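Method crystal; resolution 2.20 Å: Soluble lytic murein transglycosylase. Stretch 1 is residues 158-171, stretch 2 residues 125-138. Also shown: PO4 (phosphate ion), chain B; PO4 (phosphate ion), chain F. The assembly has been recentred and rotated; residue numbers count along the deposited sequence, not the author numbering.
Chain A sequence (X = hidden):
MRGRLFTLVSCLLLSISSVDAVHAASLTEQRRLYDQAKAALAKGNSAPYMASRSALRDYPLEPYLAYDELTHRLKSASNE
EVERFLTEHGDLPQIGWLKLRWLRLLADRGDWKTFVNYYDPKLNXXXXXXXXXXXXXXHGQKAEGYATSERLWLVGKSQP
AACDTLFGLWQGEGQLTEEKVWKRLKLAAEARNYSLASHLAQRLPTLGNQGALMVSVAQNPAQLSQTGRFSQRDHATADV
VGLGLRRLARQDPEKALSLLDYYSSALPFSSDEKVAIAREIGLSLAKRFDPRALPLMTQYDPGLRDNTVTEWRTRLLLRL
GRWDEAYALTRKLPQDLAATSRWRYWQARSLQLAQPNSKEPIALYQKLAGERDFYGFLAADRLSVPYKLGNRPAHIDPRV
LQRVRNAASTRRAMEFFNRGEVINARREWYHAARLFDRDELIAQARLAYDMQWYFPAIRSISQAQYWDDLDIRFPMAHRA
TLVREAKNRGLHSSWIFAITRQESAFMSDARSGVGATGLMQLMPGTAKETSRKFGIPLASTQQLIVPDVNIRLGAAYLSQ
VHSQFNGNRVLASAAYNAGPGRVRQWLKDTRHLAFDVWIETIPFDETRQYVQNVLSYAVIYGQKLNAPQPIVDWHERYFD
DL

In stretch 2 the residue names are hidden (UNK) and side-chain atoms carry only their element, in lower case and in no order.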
# COMPACT_ATOMS: atom_id res chain seq x y z
N SER A 158 -12.32 16.82 -7.67
CA SER A 158 -13.62 16.99 -8.30
C SER A 158 -14.49 15.76 -8.06
O SER A 158 -14.03 14.61 -8.14
CB SER A 158 -13.45 17.24 -9.79
OG SER A 158 -12.60 18.35 -10.00
N GLN A 159 -15.74 16.00 -7.74
CA GLN A 159 -16.70 14.96 -7.44
C GLN A 159 -17.60 14.71 -8.65
O GLN A 159 -17.71 15.54 -9.55
CB GLN A 159 -17.54 15.35 -6.22
CG GLN A 159 -16.80 15.39 -4.87
CD GLN A 159 -16.27 14.01 -4.36
OE1 GLN A 159 -15.71 13.21 -5.11
NE2 GLN A 159 -16.49 13.74 -3.08
N PRO A 160 -18.24 13.54 -8.70
CA PRO A 160 -19.11 13.22 -9.84
C PRO A 160 -20.31 14.15 -9.92
O PRO A 160 -20.67 14.88 -8.99
CB PRO A 160 -19.56 11.79 -9.55
CG PRO A 160 -18.52 11.22 -8.64
CD PRO A 160 -18.03 12.39 -7.81
N ALA A 161 -20.96 14.06 -11.08
CA ALA A 161 -22.09 14.92 -11.43
C ALA A 161 -23.21 14.86 -10.40
O ALA A 161 -23.81 15.89 -10.06
CB ALA A 161 -22.63 14.51 -12.79
N ALA A 162 -23.55 13.67 -9.91
CA ALA A 162 -24.64 13.59 -8.93
C ALA A 162 -24.30 14.40 -7.69
O ALA A 162 -25.21 14.92 -7.02
CB ALA A 162 -24.94 12.14 -8.56
N CYS A 163 -23.02 14.52 -7.36
CA CYS A 163 -22.63 15.35 -6.21
C CYS A 163 -22.85 16.82 -6.50
O CYS A 163 -23.28 17.57 -5.62
CB CYS A 163 -21.18 15.07 -5.84
SG CYS A 163 -20.91 13.31 -5.52
N ASP A 164 -22.60 17.24 -7.74
CA ASP A 164 -22.94 18.60 -8.13
C ASP A 164 -24.42 18.89 -7.90
O ASP A 164 -24.79 19.96 -7.42
CB ASP A 164 -22.58 18.83 -9.60
CG ASP A 164 -22.13 20.24 -9.86
OD1 ASP A 164 -20.97 20.55 -9.54
OD2 ASP A 164 -22.95 21.03 -10.37
N THR A 165 -25.28 17.91 -8.20
CA THR A 165 -26.71 18.08 -7.93
C THR A 165 -26.97 18.19 -6.43
O THR A 165 -27.74 19.06 -5.98
CB THR A 165 -27.47 16.90 -8.52
OG1 THR A 165 -27.44 17.00 -9.95
CG2 THR A 165 -28.91 16.88 -8.03
N LEU A 166 -26.35 17.32 -5.64
CA LEU A 166 -26.50 17.38 -4.19
C LEU A 166 -26.02 18.72 -3.65
O LEU A 166 -26.72 19.37 -2.87
CB LEU A 166 -25.72 16.24 -3.55
CG LEU A 166 -25.74 16.16 -2.02
CD1 LEU A 166 -27.15 15.86 -1.52
CD2 LEU A 166 -24.76 15.10 -1.54
N PHE A 167 -24.81 19.13 -4.05
CA PHE A 167 -24.27 20.40 -3.60
C PHE A 167 -25.20 21.54 -3.98
O PHE A 167 -25.43 22.45 -3.18
CB PHE A 167 -22.87 20.64 -4.20
CG PHE A 167 -21.85 19.59 -3.84
CD1 PHE A 167 -22.01 18.79 -2.70
CD2 PHE A 167 -20.73 19.39 -4.66
CE1 PHE A 167 -21.07 17.82 -2.38
CE2 PHE A 167 -19.78 18.45 -4.35
CZ PHE A 167 -19.94 17.65 -3.19
N GLY A 168 -25.74 21.49 -5.21
CA GLY A 168 -26.76 22.46 -5.62
C GLY A 168 -27.95 22.50 -4.68
O GLY A 168 -28.42 23.57 -4.30
N LEU A 169 -28.48 21.33 -4.31
CA LEU A 169 -29.60 21.32 -3.37
C LEU A 169 -29.17 21.88 -2.03
O LEU A 169 -29.89 22.65 -1.39
CB LEU A 169 -30.14 19.91 -3.19
CG LEU A 169 -30.77 19.31 -4.44
CD1 LEU A 169 -31.03 17.83 -4.19
CD2 LEU A 169 -32.06 20.06 -4.77
N TRP A 170 -27.97 21.49 -1.59
CA TRP A 170 -27.43 21.92 -0.31
C TRP A 170 -27.18 23.42 -0.30
O TRP A 170 -27.55 24.12 0.66
CB TRP A 170 -26.14 21.12 -0.10
CG TRP A 170 -25.43 21.24 1.17
CD1 TRP A 170 -25.92 21.03 2.43
CD2 TRP A 170 -24.03 21.49 1.31
NE1 TRP A 170 -24.91 21.17 3.35
CE2 TRP A 170 -23.74 21.46 2.68
CE3 TRP A 170 -23.00 21.77 0.40
CZ2 TRP A 170 -22.46 21.70 3.18
CZ3 TRP A 170 -21.73 22.00 0.90
CH2 TRP A 170 -21.47 21.96 2.27
N GLN A 171 -26.57 23.94 -1.36
CA GLN A 171 -26.42 25.39 -1.51
C GLN A 171 -27.78 26.09 -1.57
O GLN A 171 -27.95 27.18 -1.02
CB GLN A 171 -25.60 25.69 -2.76
CG GLN A 171 -25.41 27.16 -3.07
CD GLN A 171 -24.65 27.37 -4.35
OE1 GLN A 171 -24.87 26.67 -5.34
NE2 GLN A 171 -23.72 28.32 -4.34
N UNK A 125 -18.77 3.86 -4.05
CA UNK A 125 -19.05 4.70 -5.21
C UNK A 125 -19.55 6.05 -4.72
O UNK A 125 -20.68 6.15 -4.22
c UNK A 125 -19.66 0.50 -7.42
c UNK A 125 -18.42 2.97 -7.71
c UNK A 125 -18.56 0.62 -8.25
c UNK A 125 -20.06 4.04 -6.14
c UNK A 125 -17.94 1.86 -8.40
c UNK A 125 -20.13 1.61 -6.74
c UNK A 125 -19.52 2.85 -6.87
N UNK A 126 -18.71 7.07 -4.84
CA UNK A 126 -19.11 8.42 -4.46
C UNK A 126 -20.41 8.84 -5.14
O UNK A 126 -21.22 9.56 -4.55
c UNK A 126 -17.98 9.40 -4.82
o UNK A 126 -16.80 9.05 -4.10
c UNK A 126 -18.35 10.83 -4.47
N UNK A 127 -20.63 8.40 -6.38
CA UNK A 127 -21.85 8.77 -7.09
C UNK A 127 -23.10 8.29 -6.36
O UNK A 127 -24.09 9.01 -6.26
c UNK A 127 -23.02 8.56 -9.36
c UNK A 127 -22.97 7.95 -10.76
o UNK A 127 -22.02 7.18 -11.06
c UNK A 127 -21.81 8.20 -8.51
o UNK A 127 -23.86 8.25 -11.57
N UNK A 128 -23.07 7.06 -5.83
CA UNK A 128 -24.22 6.57 -5.09
C UNK A 128 -24.39 7.30 -3.76
O UNK A 128 -25.51 7.63 -3.36
c UNK A 128 -23.60 2.74 -5.61
c UNK A 128 -24.08 5.06 -4.86
c UNK A 128 -23.95 4.14 -6.07
c UNK A 128 -25.24 4.13 -6.89
N UNK A 129 -23.28 7.57 -3.07
CA UNK A 129 -23.35 8.37 -1.85
C UNK A 129 -24.04 9.71 -2.11
O UNK A 129 -24.88 10.15 -1.33
c UNK A 129 -21.22 7.29 -0.97
o UNK A 129 -20.00 7.35 -0.70
c UNK A 129 -21.94 8.59 -1.28
o UNK A 129 -21.86 6.22 -0.97
N UNK A 130 -23.73 10.34 -3.24
CA UNK A 130 -24.37 11.62 -3.54
C UNK A 130 -25.85 11.45 -3.86
O UNK A 130 -26.67 12.24 -3.37
c UNK A 130 -23.62 12.30 -4.67
s UNK A 130 -22.09 12.99 -3.97
N UNK A 131 -26.20 10.42 -4.64
CA UNK A 131 -27.61 10.12 -4.85
C UNK A 131 -28.30 9.83 -3.53
O UNK A 131 -29.46 10.21 -3.33
c UNK A 131 -28.24 10.26 -7.84
c UNK A 131 -27.74 8.93 -5.81
c UNK A 131 -27.28 9.26 -7.24
c UNK A 131 -27.21 8.01 -8.10
N UNK A 132 -27.60 9.17 -2.59
CA UNK A 132 -28.22 8.89 -1.30
C UNK A 132 -28.46 10.17 -0.51
O UNK A 132 -29.51 10.33 0.13
o UNK A 132 -29.65 6.33 4.46
c UNK A 132 -27.37 7.92 -0.50
c UNK A 132 -27.90 7.38 3.24
c UNK A 132 -27.35 7.78 2.02
c UNK A 132 -29.79 6.42 2.05
c UNK A 132 -29.22 6.82 0.84
c UNK A 132 -29.11 6.71 3.25
c UNK A 132 -27.99 7.50 0.81
N UNK A 133 -27.50 11.10 -0.54
CA UNK A 133 -27.73 12.41 0.05
C UNK A 133 -28.95 13.10 -0.54
O UNK A 133 -29.75 13.70 0.19
N UNK A 134 -29.11 13.03 -1.86
CA UNK A 134 -30.32 13.58 -2.49
C UNK A 134 -31.57 12.92 -1.92
O UNK A 134 -32.56 13.59 -1.61
c UNK A 134 -29.23 14.26 -4.74
c UNK A 134 -29.17 14.00 -6.25
n UNK A 134 -30.34 13.85 -6.88
o UNK A 134 -28.09 13.90 -6.82
c UNK A 134 -30.27 13.39 -4.01
N UNK A 135 -31.54 11.59 -1.77
CA UNK A 135 -32.68 10.92 -1.18
C UNK A 135 -32.98 11.47 0.22
O UNK A 135 -34.14 11.70 0.57
c UNK A 135 -34.12 7.88 1.95
c UNK A 135 -35.30 7.45 1.40
c UNK A 135 -35.57 7.63 0.06
c UNK A 135 -33.19 8.52 1.14
o UNK A 135 -36.23 6.82 2.17
c UNK A 135 -32.43 9.41 -1.10
c UNK A 135 -33.43 8.71 -0.21
c UNK A 135 -34.64 8.26 -0.74
N UNK A 136 -31.94 11.64 1.04
CA UNK A 136 -32.16 12.17 2.38
C UNK A 136 -32.76 13.57 2.33
O UNK A 136 -33.69 13.87 3.08
o UNK A 136 -28.72 10.03 5.00
c UNK A 136 -30.87 12.15 3.18
c UNK A 136 -28.94 10.75 4.03
n UNK A 136 -28.01 11.53 3.48
c UNK A 136 -30.31 10.76 3.39
N UNK A 137 -32.27 14.43 1.42
CA UNK A 137 -32.80 15.79 1.38
C UNK A 137 -34.27 15.80 0.99
O UNK A 137 -35.06 16.55 1.56
c UNK A 137 -31.99 16.67 0.41
c UNK A 137 -30.60 17.05 0.90
c UNK A 137 -30.01 18.14 0.02
c UNK A 137 -30.68 17.49 2.33
N UNK A 138 -34.66 14.95 0.05
CA UNK A 138 -36.06 14.94 -0.34
C UNK A 138 -36.98 14.00 0.42
O UNK A 138 -38.15 13.89 0.05
P PO4 B . -17.63 19.43 -7.96
O1 PO4 B . -17.26 19.98 -9.31
O2 PO4 B . -16.53 18.55 -7.45
O3 PO4 B . -17.88 20.59 -7.01
O4 PO4 B . -18.90 18.61 -8.06
P PO4 F . -33.42 5.07 5.34
O1 PO4 F . -32.38 5.93 4.67
O2 PO4 F . -34.71 5.11 4.56
O3 PO4 F . -33.69 5.57 6.75
O4 PO4 F . -32.90 3.66 5.40

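Position 125, just before the helix, carries one carbon and then a six-carbon ring without a heteroatom, and the ring leads away from stretch 1: Phe125. At 126 a single carbon bears one oxygen and one carbon, the branching of threonine. The methyl of Thr126 faces stretch 1, with CG2 3.7 Å from Pro160 CD and 3.7 Å from Cys163 SG.

Position 127 has three carbons in an extended chain, the third carrying two oxygens, and its backbone O lies 4.0 Å from Ala162 CB. This is Glu127, whose carboxylate is hydrogen-bonded elsewhere in the structure. Position 128 shows four carbons forked at the second and points away from stretch 1; it is Leu128. Two carbons, the second with two oxygens, mark 129 as Asp129, which makes no contact across the interface.

At 130 one carbon is followed by sulfur, and that sulfur is 2.0 Å from Cys163 SG, a covalent distance. The residue is Cys130, and the disulfide has a chi3 of 97°, close to the right angle that such bonds prefer. Position 131 again has four carbons forked at the second. Its CA-to-CB bond points away, yet the end of the chain returns to Ala162: Leu131 CD2 lies 3.9 Å from Ala162 CB.

Position 132 has one carbon and a six-carbon ring bearing an oxygen, directed away from stretch 1. It is Tyr132, and its OH donates a 2.8 Å hydrogen bond to O1 of the chain F phosphate. No side-chain atom exists at 133, so it is Gly133. The absence matters, since Leu166 CD1 comes within 3.4 Å of Gly133 C and an ideal CB here would sit 2.9 Å from Leu166 CD2, a clash.

Three carbons, the third with one oxygen and one nitrogen, identify 134 as Gln134. Its side chain fits among Ala162, Thr165, Leu166 and Leu169, with CG 4.0 Å from Leu169 CD1. Position 135 repeats the oxygen-bearing ring and also points away; Tyr135 OH lies 3.3 Å from O2 of the same phosphate. At 136 the three carbons with a terminal oxygen and nitrogen give Gln136, which does not reach stretch 1.

Position 137 has four carbons forked at the second, directed toward stretch 1. Leu137 CD1 packs 3.7 Å from Leu169 CB and 4.0 Å from Leu166 CD1. Position 138 has no side chain and is Gly138, free of contact with stretch 1.

The two helices run in broadly the same direction, at 27°, with their axes approaching to 8.0 Å. The disulfide fixes the register where the CA atoms of Cys163 and Cys130 are 4.9 Å apart. Ala162, small enough for close approach, nestles among Glu127, Cys130, Leu131 and Gln134; one turn on, Leu166 fills the space over Gly133, bordered by Cys130, Gln134 and Leu137. Covalent linkage and interlocking side chains thus act together, burying 609 Å² in total.

Stretch 2 (125-138) FTELDCLYGQYQLG
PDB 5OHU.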